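Local coordinates for protein putative hydrolase (Chromobacterium violaceum, PDB 3MCW) that is probably a hydrolase of the isochorismatase family, related to nicotinamidases, but has no established substrate, at residues Ala37-Leu45 with Ala77-Arg85. Sequence-based numbering, arbitrary orientation.
Sequences AEQACAGLL and AFKPEVEPR
A buried helix-to-loop contact joins E38, C41, A42 and L45 of helix 37-51 to K79, E81 and V82 in the loop between strands 55-60 and 89-93. It has a salt bridge at one end and apolar packing at the other. K79 NZ donates to E38 OE2 at 2.7 Å. The oxygen accepts with its anti lone pair, the one facing away from the other carboxylate oxygen. The E38 chain bends at chi2 (82°), and K79 bends at its last torsion (-77°), which turns NZ onto the carboxylate. R32 also pairs with E38 OE2, and D25 with K79 NZ, so the buried charges are probably balanced within a small ionic network. E81 lies across the aliphatic part of E38, its CD 3.9 Å from E38 CB. The two carboxylates do not touch: E38 OE2 and E81 OE2 stay 5.3 Å apart. V82 fits against the helix between C41 and L45. Its CG1 lies 3.8 Å from C41 CB, while L45 CD2 reaches V82 CA at 3.7 Å. A42 offers only its CB methyl, which rests 3.6 Å from E81 O, and the backbones come close here, with A42 CA and V82 CA 5.7 Å apart. The loop turns through a short 3-10 segment at P80 and E81, closed by a hydrogen bond from V82 N to K79 O. The loop lies against one flank of helix 37-51 in the alpha/beta fold of the isochorismatase family, built around a six-stranded parallel sheet.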
loop_
_atom_site.group_PDB
_atom_site.type_symbol
_atom_site.label_atom_id
_atom_site.label_comp_id
_atom_site.label_asym_id
_atom_site.label_seq_id
_atom_site.Cartn_x
_atom_site.Cartn_y
_atom_site.Cartn_z
ATOM N N ALA A 37 5.228 -14.684 -16.230
ATOM C CA ALA A 37 5.586 -14.406 -14.840
ATOM C C ALA A 37 5.944 -15.668 -14.080
ATOM O O ALA A 37 6.864 -15.682 -13.269
ATOM C CB ALA A 37 4.452 -13.666 -14.111
ATOM N N GLU A 38 5.180 -16.742 -14.296
ATOM C CA GLU A 38 5.443 -18.012 -13.597
ATOM C C GLU A 38 6.826 -18.526 -13.888
ATOM O O GLU A 38 7.524 -19.004 -13.005
ATOM C CB GLU A 38 4.448 -19.081 -13.999
ATOM C CG GLU A 38 3.014 -18.898 -13.470
ATOM C CD GLU A 38 2.118 -17.937 -14.267
ATOM O OE1 GLU A 38 2.585 -17.207 -15.167
ATOM O OE2 GLU A 38 0.920 -17.931 -13.929
ATOM N N GLN A 39 7.219 -18.475 -15.153
ATOM C CA GLN A 39 8.545 -18.907 -15.546
ATOM C C GLN A 39 9.633 -18.032 -14.948
ATOM O O GLN A 39 10.677 -18.531 -14.545
ATOM C CB GLN A 39 8.634 -18.949 -17.065
ATOM C CG GLN A 39 7.914 -20.149 -17.646
ATOM N N ALA A 40 9.408 -16.722 -14.856
ATOM C CA ALA A 40 10.385 -15.825 -14.241
ATOM C C ALA A 40 10.534 -16.179 -12.760
ATOM O O ALA A 40 11.626 -16.270 -12.231
ATOM C CB ALA A 40 9.972 -14.371 -14.413
ATOM N N CYS A 41 9.410 -16.398 -12.082
ATOM C CA CYS A 41 9.424 -16.827 -10.668
ATOM C C CYS A 41 10.118 -18.170 -10.495
ATOM O O CYS A 41 10.903 -18.339 -9.567
ATOM C CB CYS A 41 8.052 -16.893 -10.057
ATOM S SG CYS A 41 7.272 -15.286 -9.804
ATOM N N ALA A 42 9.859 -19.120 -11.385
ATOM C CA ALA A 42 10.515 -20.442 -11.316
ATOM C C ALA A 42 12.022 -20.302 -11.452
ATOM O O ALA A 42 12.763 -20.983 -10.784
ATOM C CB ALA A 42 9.968 -21.371 -12.390
ATOM N N GLY A 43 12.471 -19.398 -12.328
ATOM C CA GLY A 43 13.903 -19.169 -12.515
ATOM C C GLY A 43 14.545 -18.601 -11.252
ATOM O O GLY A 43 15.646 -18.987 -10.870
ATOM N N LEU A 44 13.861 -17.666 -10.600
ATOM C CA LEU A 44 14.360 -17.103 -9.358
ATOM C C LEU A 44 14.405 -18.197 -8.267
ATOM O O LEU A 44 15.404 -18.351 -7.571
ATOM C CB LEU A 44 13.498 -15.941 -8.887
ATOM C CG LEU A 44 13.549 -14.675 -9.741
ATOM C CD1 LEU A 44 12.429 -13.716 -9.297
ATOM C CD2 LEU A 44 14.907 -14.029 -9.661
ATOM N N LEU A 45 13.329 -18.972 -8.155
ATOM C CA LEU A 45 13.216 -20.007 -7.118
ATOM C C LEU A 45 14.307 -21.052 -7.301
ATOM O O LEU A 45 14.942 -21.468 -6.338
ATOM C CB LEU A 45 11.824 -20.627 -7.184
ATOM C CG LEU A 45 11.473 -21.731 -6.190
ATOM C CD1 LEU A 45 11.755 -21.280 -4.762
ATOM C CD2 LEU A 45 10.054 -22.205 -6.425
ATOM N N ALA A 77 -4.117 -24.459 -3.800
ATOM C CA ALA A 77 -2.792 -25.061 -3.997
ATOM C C ALA A 77 -1.841 -24.114 -4.694
ATOM O O ALA A 77 -2.246 -23.330 -5.537
ATOM C CB ALA A 77 -2.917 -26.350 -4.821
ATOM N N PHE A 78 -0.555 -24.203 -4.364
ATOM C CA PHE A 78 0.451 -23.478 -5.130
ATOM C C PHE A 78 0.457 -23.929 -6.587
ATOM O O PHE A 78 0.186 -25.109 -6.896
ATOM C CB PHE A 78 1.831 -23.634 -4.508
ATOM C CG PHE A 78 2.031 -22.783 -3.287
ATOM C CD1 PHE A 78 2.266 -21.431 -3.392
ATOM C CD2 PHE A 78 1.998 -23.329 -2.007
ATOM C CE1 PHE A 78 2.463 -20.640 -2.273
ATOM C CE2 PHE A 78 2.187 -22.530 -0.904
ATOM C CZ PHE A 78 2.416 -21.189 -1.035
ATOM N N LYS A 79 0.793 -22.997 -7.474
ATOM C CA LYS A 79 1.045 -23.310 -8.872
ATOM C C LYS A 79 2.241 -24.267 -8.934
ATOM O O LYS A 79 3.226 -24.111 -8.196
ATOM C CB LYS A 79 1.356 -22.022 -9.652
ATOM C CG LYS A 79 0.146 -21.154 -9.853
ATOM C CD LYS A 79 0.571 -19.738 -10.303
ATOM C CE LYS A 79 -0.531 -19.073 -11.076
ATOM N NZ LYS A 79 -0.634 -19.587 -12.495
ATOM N N PRO A 80 2.182 -25.260 -9.825
ATOM C CA PRO A 80 3.237 -26.253 -9.866
ATOM C C PRO A 80 4.619 -25.656 -10.174
ATOM O O PRO A 80 5.600 -26.183 -9.646
ATOM C CB PRO A 80 2.780 -27.215 -10.966
ATOM C CG PRO A 80 1.722 -26.486 -11.704
ATOM C CD PRO A 80 1.117 -25.508 -10.811
ATOM N N GLU A 81 4.670 -24.538 -10.920
ATOM C CA GLU A 81 5.919 -23.893 -11.299
ATOM C C GLU A 81 6.719 -23.459 -10.091
ATOM O O GLU A 81 7.933 -23.299 -10.170
ATOM C CB GLU A 81 5.684 -22.659 -12.189
ATOM C CG GLU A 81 5.151 -22.939 -13.559
ATOM C CD GLU A 81 3.643 -22.880 -13.644
ATOM O OE1 GLU A 81 2.951 -23.025 -12.625
ATOM O OE2 GLU A 81 3.159 -22.710 -14.772
ATOM N N VAL A 82 6.011 -23.162 -8.999
ATOM C CA VAL A 82 6.625 -22.593 -7.804
ATOM C C VAL A 82 6.164 -23.314 -6.535
ATOM O O VAL A 82 6.140 -22.753 -5.451
ATOM C CB VAL A 82 6.369 -21.078 -7.705
ATOM C CG1 VAL A 82 7.165 -20.342 -8.823
ATOM C CG2 VAL A 82 4.868 -20.744 -7.758
ATOM N N GLU A 83 5.898 -24.602 -6.657
ATOM C CA GLU A 83 5.437 -25.360 -5.500
ATOM C C GLU A 83 6.570 -25.469 -4.466
ATOM O O GLU A 83 7.710 -25.796 -4.810
ATOM C CB GLU A 83 4.921 -26.759 -5.899
ATOM C CG GLU A 83 4.339 -27.634 -4.761
ATOM C CD GLU A 83 4.134 -29.079 -5.216
ATOM O OE1 GLU A 83 4.119 -29.305 -6.452
ATOM O OE2 GLU A 83 3.997 -29.970 -4.352
ATOM N N PRO A 84 6.240 -25.241 -3.181
ATOM C CA PRO A 84 7.260 -25.447 -2.159
ATOM C C PRO A 84 7.728 -26.889 -2.088
ATOM O O PRO A 84 7.010 -27.813 -2.439
ATOM C CB PRO A 84 6.559 -25.011 -0.870
ATOM C CG PRO A 84 5.461 -24.090 -1.324
ATOM C CD PRO A 84 4.988 -24.671 -2.624
ATOM N N ARG A 85 8.920 -27.061 -1.550
ATOM C CA ARG A 85 9.490 -28.360 -1.289
ATOM C C ARG A 85 9.745 -28.565 0.188
ATOM O O ARG A 85 9.638 -27.633 0.987
ATOM C CB ARG A 85 10.745 -28.515 -2.105
ATOM C CG ARG A 85 10.414 -28.699 -3.556
ATOM C CD ARG A 85 11.632 -28.789 -4.393
ATOM N NE ARG A 85 11.284 -28.849 -5.814
ATOM C CZ ARG A 85 12.152 -28.662 -6.804
ATOM N NH1 ARG A 85 13.458 -28.495 -6.579
ATOM N NH2 ARG A 85 11.724 -28.686 -8.049
#